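Local coordinates for protein CRISPR-associated endonuclease Cas3-HD (Methanocaldococcus jannaschii, PDB 3S4L) that degrades single-stranded DNA in a magnesium-dependent reaction and single-stranded RNA without need of cations, as a nuclease of CRISPR interference, at residues Y27-R30 / I31-R34; F89-E92 / L93-Y97; K181-I184 / I185-V188. All coordinates share one frame; numbering follows the deposited sequence.

The three contacts are local helical arrangements in a mostly helical HD nuclease, and they differ in how near they stand to its metal centre. Contact 2 belongs to that centre, since His91 binds a calcium ion at the site assigned to catalytic magnesium. Contact 3, its centre about 10 Å from that of contact 2, packs directly on it: Tyr97 CD1 lies 3.6 Å from Phe187 CB. Contact 1 touches neither. Its centre is about 26 Å from that of contact 2 and about 34 Å from that of contact 3, on the opposite side of the chain's centre, although the side chain of Tyr27 is about 10 Å from the second calcium ion, not the one His91 binds.

Contact 1. Residues Y27-R30 / I31-R34; sequences YWER and IKYR
Glu29 and Lys32 meet in a salt bridge, with Lys32 NZ 3.0 Å from Glu29 OE2 and weak hydrogen bonds from NZ to both carboxylate oxygens. The two side chains run side by side, the glutamate bent at chi2 (-67°) and the lysine fully extended beyond CG. The stronger partner of NZ is Asp56 of helix 52-65, which also accepts a hydrogen bond from Trp28 NE1.

In the backbone, Trp28 O accepts from two donors, Ile31 N at 3.0 Å and Lys32 N at 2.8 Å. Both bonds are bent at the hydrogen, as expected of one oxygen shared by two donors where the helix runs out. A water links the next turn by accepting from Tyr33 N and donating weakly to Arg30 O.

The lysine's aliphatic root is used as well. Lys32 CB sits over the indole of Trp28 in a CH-pi contact, 3.5 Å from the centroid of the six-membered ring, and the two side chains cross at about a right angle. Further round the helix end, Ile31 CD1 packs 3.8 Å from Tyr27 CE2, with Ile31 CG2 over the tyrosine face.

Lys32 thus works at both ends, its methylene on the indole and its ammonium paired with the carboxylates of Glu29 and Asp56, which would probably stabilise its positive charge and tie the end of helix 17-31 to helix 52-65.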
loop_
_atom_site.group_PDB
_atom_site.type_symbol
_atom_site.label_atom_id
_atom_site.label_comp_id
_atom_site.label_asym_id
_atom_site.label_seq_id
_atom_site.Cartn_x
_atom_site.Cartn_y
_atom_site.Cartn_z
ATOM N N TYR A 27 15.841 -1.454 -7.775
ATOM C CA TYR A 27 16.618 -0.853 -6.691
ATOM C C TYR A 27 16.513 -1.615 -5.365
ATOM O O TYR A 27 17.392 -1.497 -4.514
ATOM C CB TYR A 27 16.232 0.619 -6.485
ATOM C CG TYR A 27 17.064 1.324 -5.424
ATOM C CD1 TYR A 27 18.400 1.675 -5.665
ATOM C CD2 TYR A 27 16.522 1.632 -4.183
ATOM C CE1 TYR A 27 19.166 2.317 -4.689
ATOM C CE2 TYR A 27 17.273 2.276 -3.206
ATOM C CZ TYR A 27 18.595 2.616 -3.461
ATOM O OH TYR A 27 19.347 3.247 -2.487
ATOM N N TRP A 28 15.437 -2.381 -5.186
ATOM C CA TRP A 28 15.272 -3.187 -3.978
ATOM C C TRP A 28 16.292 -4.316 -3.986
ATOM O O TRP A 28 16.956 -4.577 -2.983
ATOM C CB TRP A 28 13.836 -3.727 -3.866
ATOM C CG TRP A 28 13.606 -4.800 -2.814
ATOM C CD1 TRP A 28 13.233 -6.105 -3.042
ATOM C CD2 TRP A 28 13.716 -4.664 -1.386
ATOM N NE1 TRP A 28 13.105 -6.779 -1.846
ATOM C CE2 TRP A 28 13.396 -5.917 -0.813
ATOM C CE3 TRP A 28 14.058 -3.602 -0.533
ATOM C CZ2 TRP A 28 13.412 -6.141 0.570
ATOM C CZ3 TRP A 28 14.064 -3.816 0.836
ATOM C CH2 TRP A 28 13.754 -5.085 1.377
ATOM N N GLU A 29 16.407 -4.976 -5.132
ATOM C CA GLU A 29 17.403 -6.014 -5.333
ATOM C C GLU A 29 18.809 -5.573 -4.924
ATOM O O GLU A 29 19.607 -6.385 -4.460
ATOM C CB GLU A 29 17.412 -6.466 -6.798
ATOM C CG GLU A 29 16.297 -7.442 -7.167
ATOM C CD GLU A 29 16.436 -8.796 -6.482
ATOM O OE1 GLU A 29 17.577 -9.210 -6.180
ATOM O OE2 GLU A 29 15.397 -9.449 -6.248
ATOM N N ARG A 30 19.111 -4.290 -5.089
ATOM C CA ARG A 30 20.464 -3.813 -4.827
ATOM C C ARG A 30 20.716 -3.583 -3.333
ATOM O O ARG A 30 21.853 -3.653 -2.869
ATOM C CB ARG A 30 20.787 -2.552 -5.653
ATOM C CG ARG A 30 20.616 -2.743 -7.167
ATOM C CD ARG A 30 21.112 -1.546 -7.979
ATOM N NE ARG A 30 20.399 -1.421 -9.253
ATOM C CZ ARG A 30 19.429 -0.538 -9.497
ATOM N NH1 ARG A 30 19.053 0.324 -8.556
ATOM N NH2 ARG A 30 18.831 -0.511 -10.686
ATOM N N ILE A 31 19.659 -3.339 -2.571
ATOM C CA ILE A 31 19.842 -3.046 -1.152
ATOM C C ILE A 31 19.262 -4.074 -0.152
ATOM O O ILE A 31 19.603 -4.042 1.037
ATOM C CB ILE A 31 19.281 -1.663 -0.819
ATOM C CG1 ILE A 31 17.769 -1.640 -1.017
ATOM C CG2 ILE A 31 19.959 -0.589 -1.668
ATOM C CD1 ILE A 31 17.123 -0.375 -0.518
ATOM N N LYS A 32 18.409 -4.980 -0.626
ATOM C CA LYS A 32 17.584 -5.790 0.278
ATOM C C LYS A 32 18.379 -6.521 1.368
ATOM O O LYS A 32 17.936 -6.599 2.529
ATOM C CB LYS A 32 16.679 -6.764 -0.502
ATOM C CG LYS A 32 17.412 -7.711 -1.452
ATOM C CD LYS A 32 16.474 -8.691 -2.160
ATOM C CE LYS A 32 17.268 -9.579 -3.114
ATOM N NZ LYS A 32 16.459 -10.684 -3.703
ATOM N N TYR A 33 19.552 -7.034 0.999
ATOM C CA TYR A 33 20.385 -7.796 1.927
ATOM C C TYR A 33 20.880 -6.920 3.082
ATOM O O TYR A 33 21.375 -7.423 4.092
ATOM C CB TYR A 33 21.540 -8.535 1.185
ATOM C CG TYR A 33 21.037 -9.659 0.282
ATOM C CD1 TYR A 33 20.027 -10.526 0.711
ATOM C CD2 TYR A 33 21.541 -9.833 -0.996
ATOM C CE1 TYR A 33 19.545 -11.531 -0.105
ATOM C CE2 TYR A 33 21.071 -10.851 -1.822
ATOM C CZ TYR A 33 20.072 -11.690 -1.373
ATOM O OH TYR A 33 19.596 -12.703 -2.183
ATOM N N ARG A 34 20.708 -5.613 2.954
ATOM C CA ARG A 34 20.981 -4.730 4.081
ATOM C C ARG A 34 19.791 -4.662 5.047
ATOM O O ARG A 34 19.953 -4.272 6.202
ATOM C CB ARG A 34 21.360 -3.327 3.589
HETATM O O HOH W 1 21.422 -6.343 -1.532
#

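Contact 2. Residues F89-E92 / L93-Y97. With CA (calcium ion), chain C.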
loop_
_atom_site.group_PDB
_atom_site.type_symbol
_atom_site.label_atom_id
_atom_site.label_comp_id
_atom_site.label_asym_id
_atom_site.label_seq_id
_atom_site.Cartn_x
_atom_site.Cartn_y
_atom_site.Cartn_z
ATOM N N PHE A 89 -8.425 13.805 -1.533
ATOM C CA PHE A 89 -8.267 12.392 -1.843
ATOM C C PHE A 89 -6.873 11.885 -1.448
ATOM O O PHE A 89 -5.860 12.550 -1.698
ATOM C CB PHE A 89 -8.523 12.066 -3.306
ATOM C CG PHE A 89 -8.270 10.615 -3.634
ATOM C CD1 PHE A 89 -9.169 9.621 -3.227
ATOM C CD2 PHE A 89 -7.121 10.234 -4.319
ATOM C CE1 PHE A 89 -8.927 8.254 -3.513
ATOM C CE2 PHE A 89 -6.878 8.880 -4.627
ATOM C CZ PHE A 89 -7.774 7.885 -4.221
ATOM N N ARG A 90 -6.829 10.713 -0.818
ATOM C CA ARG A 90 -5.556 10.124 -0.374
ATOM C C ARG A 90 -5.375 8.715 -0.945
ATOM O O ARG A 90 -6.021 7.759 -0.513
ATOM C CB ARG A 90 -5.480 10.117 1.149
ATOM C CG ARG A 90 -5.780 11.470 1.753
ATOM C CD ARG A 90 -4.539 12.287 2.044
ATOM N NE ARG A 90 -3.482 12.136 1.052
ATOM C CZ ARG A 90 -2.203 11.940 1.358
ATOM N NH1 ARG A 90 -1.837 11.861 2.633
ATOM N NH2 ARG A 90 -1.289 11.819 0.398
ATOM N N HIS A 91 -4.506 8.608 -1.944
ATOM C CA HIS A 91 -4.299 7.359 -2.669
ATOM C C HIS A 91 -3.920 6.185 -1.762
ATOM O O HIS A 91 -4.300 5.038 -2.030
ATOM C CB HIS A 91 -3.214 7.544 -3.722
ATOM C CG HIS A 91 -1.865 7.843 -3.145
ATOM N ND1 HIS A 91 -1.507 9.081 -2.674
ATOM C CD2 HIS A 91 -0.782 7.046 -2.978
ATOM C CE1 HIS A 91 -0.262 9.043 -2.226
ATOM N NE2 HIS A 91 0.190 7.823 -2.397
ATOM N N GLU A 92 -3.188 6.462 -0.686
ATOM C CA GLU A 92 -2.663 5.374 0.147
ATOM C C GLU A 92 -3.745 4.543 0.835
ATOM O O GLU A 92 -3.522 3.371 1.157
ATOM C CB GLU A 92 -1.630 5.870 1.175
ATOM C CG GLU A 92 -2.138 6.892 2.165
ATOM C CD GLU A 92 -1.836 8.327 1.723
ATOM O OE1 GLU A 92 -2.111 8.670 0.552
ATOM O OE2 GLU A 92 -1.313 9.106 2.547
ATOM N N LEU A 93 -4.911 5.143 1.071
ATOM C CA LEU A 93 -6.021 4.413 1.707
ATOM C C LEU A 93 -6.551 3.361 0.740
ATOM O O LEU A 93 -6.884 2.244 1.132
ATOM C CB LEU A 93 -7.148 5.359 2.130
ATOM C CG LEU A 93 -7.064 6.073 3.487
ATOM C CD1 LEU A 93 -5.771 6.823 3.689
ATOM C CD2 LEU A 93 -8.260 7.021 3.636
ATOM N N VAL A 94 -6.621 3.736 -0.533
ATOM C CA VAL A 94 -7.012 2.811 -1.584
ATOM C C VAL A 94 -5.931 1.764 -1.830
ATOM O O VAL A 94 -6.250 0.609 -2.089
ATOM C CB VAL A 94 -7.298 3.541 -2.898
ATOM C CG1 VAL A 94 -7.470 2.530 -4.039
ATOM C CG2 VAL A 94 -8.516 4.432 -2.727
ATOM N N SER A 95 -4.662 2.165 -1.744
ATOM C CA SER A 95 -3.551 1.196 -1.788
ATOM C C SER A 95 -3.653 0.155 -0.656
ATOM O O SER A 95 -3.517 -1.055 -0.894
ATOM C CB SER A 95 -2.185 1.898 -1.700
ATOM O OG SER A 95 -1.939 2.795 -2.775
ATOM N N ALA A 96 -3.888 0.636 0.566
ATOM C CA ALA A 96 -3.987 -0.237 1.738
ATOM C C ALA A 96 -5.036 -1.322 1.545
ATOM O O ALA A 96 -4.839 -2.476 1.948
ATOM C CB ALA A 96 -4.284 0.574 3.005
ATOM N N TYR A 97 -6.153 -0.945 0.933
ATOM C CA TYR A 97 -7.247 -1.883 0.672
ATOM C C TYR A 97 -6.800 -3.007 -0.240
ATOM O O TYR A 97 -6.956 -4.168 0.109
ATOM C CB TYR A 97 -8.457 -1.165 0.071
ATOM C CG TYR A 97 -9.580 -2.087 -0.405
ATOM C CD1 TYR A 97 -10.608 -2.469 0.454
ATOM C CD2 TYR A 97 -9.638 -2.525 -1.726
ATOM C CE1 TYR A 97 -11.666 -3.288 0.014
ATOM C CE2 TYR A 97 -10.675 -3.353 -2.171
ATOM C CZ TYR A 97 -11.685 -3.729 -1.294
ATOM O OH TYR A 97 -12.709 -4.541 -1.734
HETATM CA CA CA C . 2.450 7.375 -2.276
HETATM O O HOH W 2 3.458 9.083 -4.286
HETATM O O HOH W 3 4.625 6.778 -2.815
#
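Arg90 O accepts from Leu93 N at 3.3 Å, and the bonds Ser95 N to His91 O and Ala96 N to Glu92 O then carry the chain into the regular turns of helix 91-107.

At the approach to the helix, Phe89 turns its ring edge to Val94: CZ lies 3.8 Å from CG2, and the two side chains cross at about a right angle. Its CG is anti to the backbone N (chi1 176°), which carries the ring alongside the first turn. Leu149 of helix 142-149 touches both residues.

His91 stands in the first turn; its CB points away from 93-97. With chi1 at 65°, its CG falls between the backbone N and the carbonyl carbon, and NE2 reaches the calcium ion at 2.3 Å. Asp67, His123 and His124 complete the protein ligands, together with two waters, whose oxygens lie 2.3 and 2.8 Å from the calcium ion. This is the metal centre of the HD fold, a helical scaffold whose histidines and aspartate bind the metal, and these four residues are assigned to the catalytic magnesium ion.

Glu92 is folded back at chi2, bringing OE1 3.2 Å above the plane of the His91 ring, toward its rim. The same oxygen also lies over one face of the Arg90 guanidinium. Arg90 NH1 is 2.8 Å from Glu92 OE2, a salt bridge of charges alone because the oxygen stands well out of the guanidinium plane. Glu92 CG in turn rests against Leu93 CD1.

One turn on from His91, Ser95 OG is hydrogen-bonded to His66 O and Gly69 N, which joins this helix to the chain on both sides of the metal ligand Asp67.

Contact 3. Residues K181-I184 / I185-V188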
loop_
_atom_site.group_PDB
_atom_site.type_symbol
_atom_site.label_atom_id
_atom_site.label_comp_id
_atom_site.label_asym_id
_atom_site.label_seq_id
_atom_site.Cartn_x
_atom_site.Cartn_y
_atom_site.Cartn_z
ATOM N N LYS A 181 -16.503 1.815 -3.816
ATOM C CA LYS A 181 -16.170 2.887 -2.888
ATOM C C LYS A 181 -16.511 2.626 -1.420
ATOM O O LYS A 181 -15.678 2.829 -0.537
ATOM C CB LYS A 181 -16.850 4.189 -3.321
ATOM C CG LYS A 181 -16.574 5.344 -2.370
ATOM C CD LYS A 181 -17.144 6.646 -2.900
ATOM C CE LYS A 181 -16.718 7.808 -2.038
ATOM N NZ LYS A 181 -17.118 9.094 -2.671
ATOM N N ASP A 182 -17.735 2.195 -1.150
ATOM C CA ASP A 182 -18.162 2.037 0.229
ATOM C C ASP A 182 -17.461 0.841 0.859
ATOM O O ASP A 182 -17.152 0.843 2.054
ATOM C CB ASP A 182 -19.703 1.964 0.335
ATOM C CG ASP A 182 -20.390 3.224 -0.213
ATOM O OD1 ASP A 182 -19.701 4.248 -0.461
ATOM O OD2 ASP A 182 -21.626 3.195 -0.393
ATOM N N ASP A 183 -17.169 -0.167 0.048
ATOM C CA ASP A 183 -16.364 -1.286 0.519
ATOM C C ASP A 183 -14.976 -0.846 0.984
ATOM O O ASP A 183 -14.469 -1.347 1.987
ATOM C CB ASP A 183 -16.256 -2.353 -0.569
ATOM C CG ASP A 183 -17.609 -2.931 -0.947
ATOM O OD1 ASP A 183 -18.171 -3.696 -0.130
ATOM O OD2 ASP A 183 -18.107 -2.616 -2.052
ATOM N N ILE A 184 -14.370 0.101 0.270
ATOM C CA ILE A 184 -13.041 0.600 0.645
ATOM C C ILE A 184 -13.131 1.439 1.922
ATOM O O ILE A 184 -12.286 1.331 2.815
ATOM C CB ILE A 184 -12.359 1.372 -0.526
ATOM C CG1 ILE A 184 -12.151 0.414 -1.707
ATOM C CG2 ILE A 184 -11.022 1.979 -0.088
ATOM C CD1 ILE A 184 -11.532 1.043 -2.965
ATOM N N ILE A 185 -14.178 2.256 2.006
ATOM C CA ILE A 185 -14.476 3.024 3.207
ATOM C C ILE A 185 -14.603 2.108 4.426
ATOM O O ILE A 185 -13.976 2.340 5.463
ATOM C CB ILE A 185 -15.768 3.861 3.004
ATOM C CG1 ILE A 185 -15.484 5.059 2.085
ATOM C CG2 ILE A 185 -16.392 4.295 4.347
ATOM C CD1 ILE A 185 -16.754 5.816 1.647
ATOM N N ARG A 186 -15.409 1.061 4.296
ATOM C CA ARG A 186 -15.641 0.123 5.391
ATOM C C ARG A 186 -14.329 -0.509 5.819
ATOM O O ARG A 186 -14.025 -0.589 7.015
ATOM C CB ARG A 186 -16.614 -0.976 4.948
ATOM C CG ARG A 186 -17.939 -0.972 5.657
ATOM C CD ARG A 186 -18.847 -2.096 5.162
ATOM N NE ARG A 186 -19.160 -1.963 3.743
ATOM C CZ ARG A 186 -20.129 -1.196 3.260
ATOM N NH1 ARG A 186 -20.898 -0.495 4.089
ATOM N NH2 ARG A 186 -20.329 -1.131 1.950
ATOM N N PHE A 187 -13.549 -0.969 4.839
ATOM C CA PHE A 187 -12.250 -1.551 5.154
ATOM C C PHE A 187 -11.344 -0.582 5.892
ATOM O O PHE A 187 -10.777 -0.921 6.929
ATOM C CB PHE A 187 -11.511 -2.057 3.910
ATOM C CG PHE A 187 -10.124 -2.529 4.219
ATOM C CD1 PHE A 187 -9.915 -3.767 4.796
ATOM C CD2 PHE A 187 -9.035 -1.717 3.983
ATOM C CE1 PHE A 187 -8.639 -4.190 5.111
ATOM C CE2 PHE A 187 -7.769 -2.135 4.290
ATOM C CZ PHE A 187 -7.569 -3.375 4.858
ATOM N N VAL A 188 -11.188 0.619 5.352
ATOM C CA VAL A 188 -10.288 1.591 5.966
ATOM C C VAL A 188 -10.721 2.014 7.384
ATOM O O VAL A 188 -9.895 2.097 8.291
ATOM C CB VAL A 188 -10.080 2.832 5.078
ATOM C CG1 VAL A 188 -9.098 3.773 5.752
ATOM C CG2 VAL A 188 -9.586 2.409 3.681
#
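Lys181 and Ile185 begin a run of four hydrogen bonds along the backbone. Ile185 N to Lys181 O, Arg186 N to Asp182 O, Phe187 N to Asp183 O and Val188 N to Ile184 O all span 2.8 to 3.0 Å and are nearly straight at the hydrogen, the least linear at 163°.

The charged contacts gather about Arg186. Its chain, bent at chi3 (-62°), swings the guanidinium back over the preceding turn, where one face lies over Asp182 O, 3.5 Å from the plane and toward the rim. Asp183 OD1 stands at the guanidinium edge, in its plane, and forms a long salt bridge of 3.9 Å with Arg186 NH2. The carboxylate and guanidinium planes are 73° apart, so the two groups do not pair flat against each other. Arg186 NH2 also comes 3.5 Å from Asp182 CB; any attraction to that residue's carboxylate would be longer-ranged.

The apolar contacts start with Ile185, whose CD1 meets the aliphatic part of Lys181 at CG, 4.0 Å away. Beyond this, the extended lysine continues to a hydrogen bond between NZ and Lys150 O. Ile184 CG2 and Val188 CG2 approach to 4.1 Å as their side chains cross obliquely. Leu149 of helix 142-149 touches both Ile184 and Ile185, while from helix 91-107 Tyr97 meets Ile184 and Leu93 meets Val188.

The whole is an amphipathic first stretch of helix 181-197, with acidic and basic groups along its outer side and branched aliphatic residues turned to the neighbouring helices of the mostly helical HD domain.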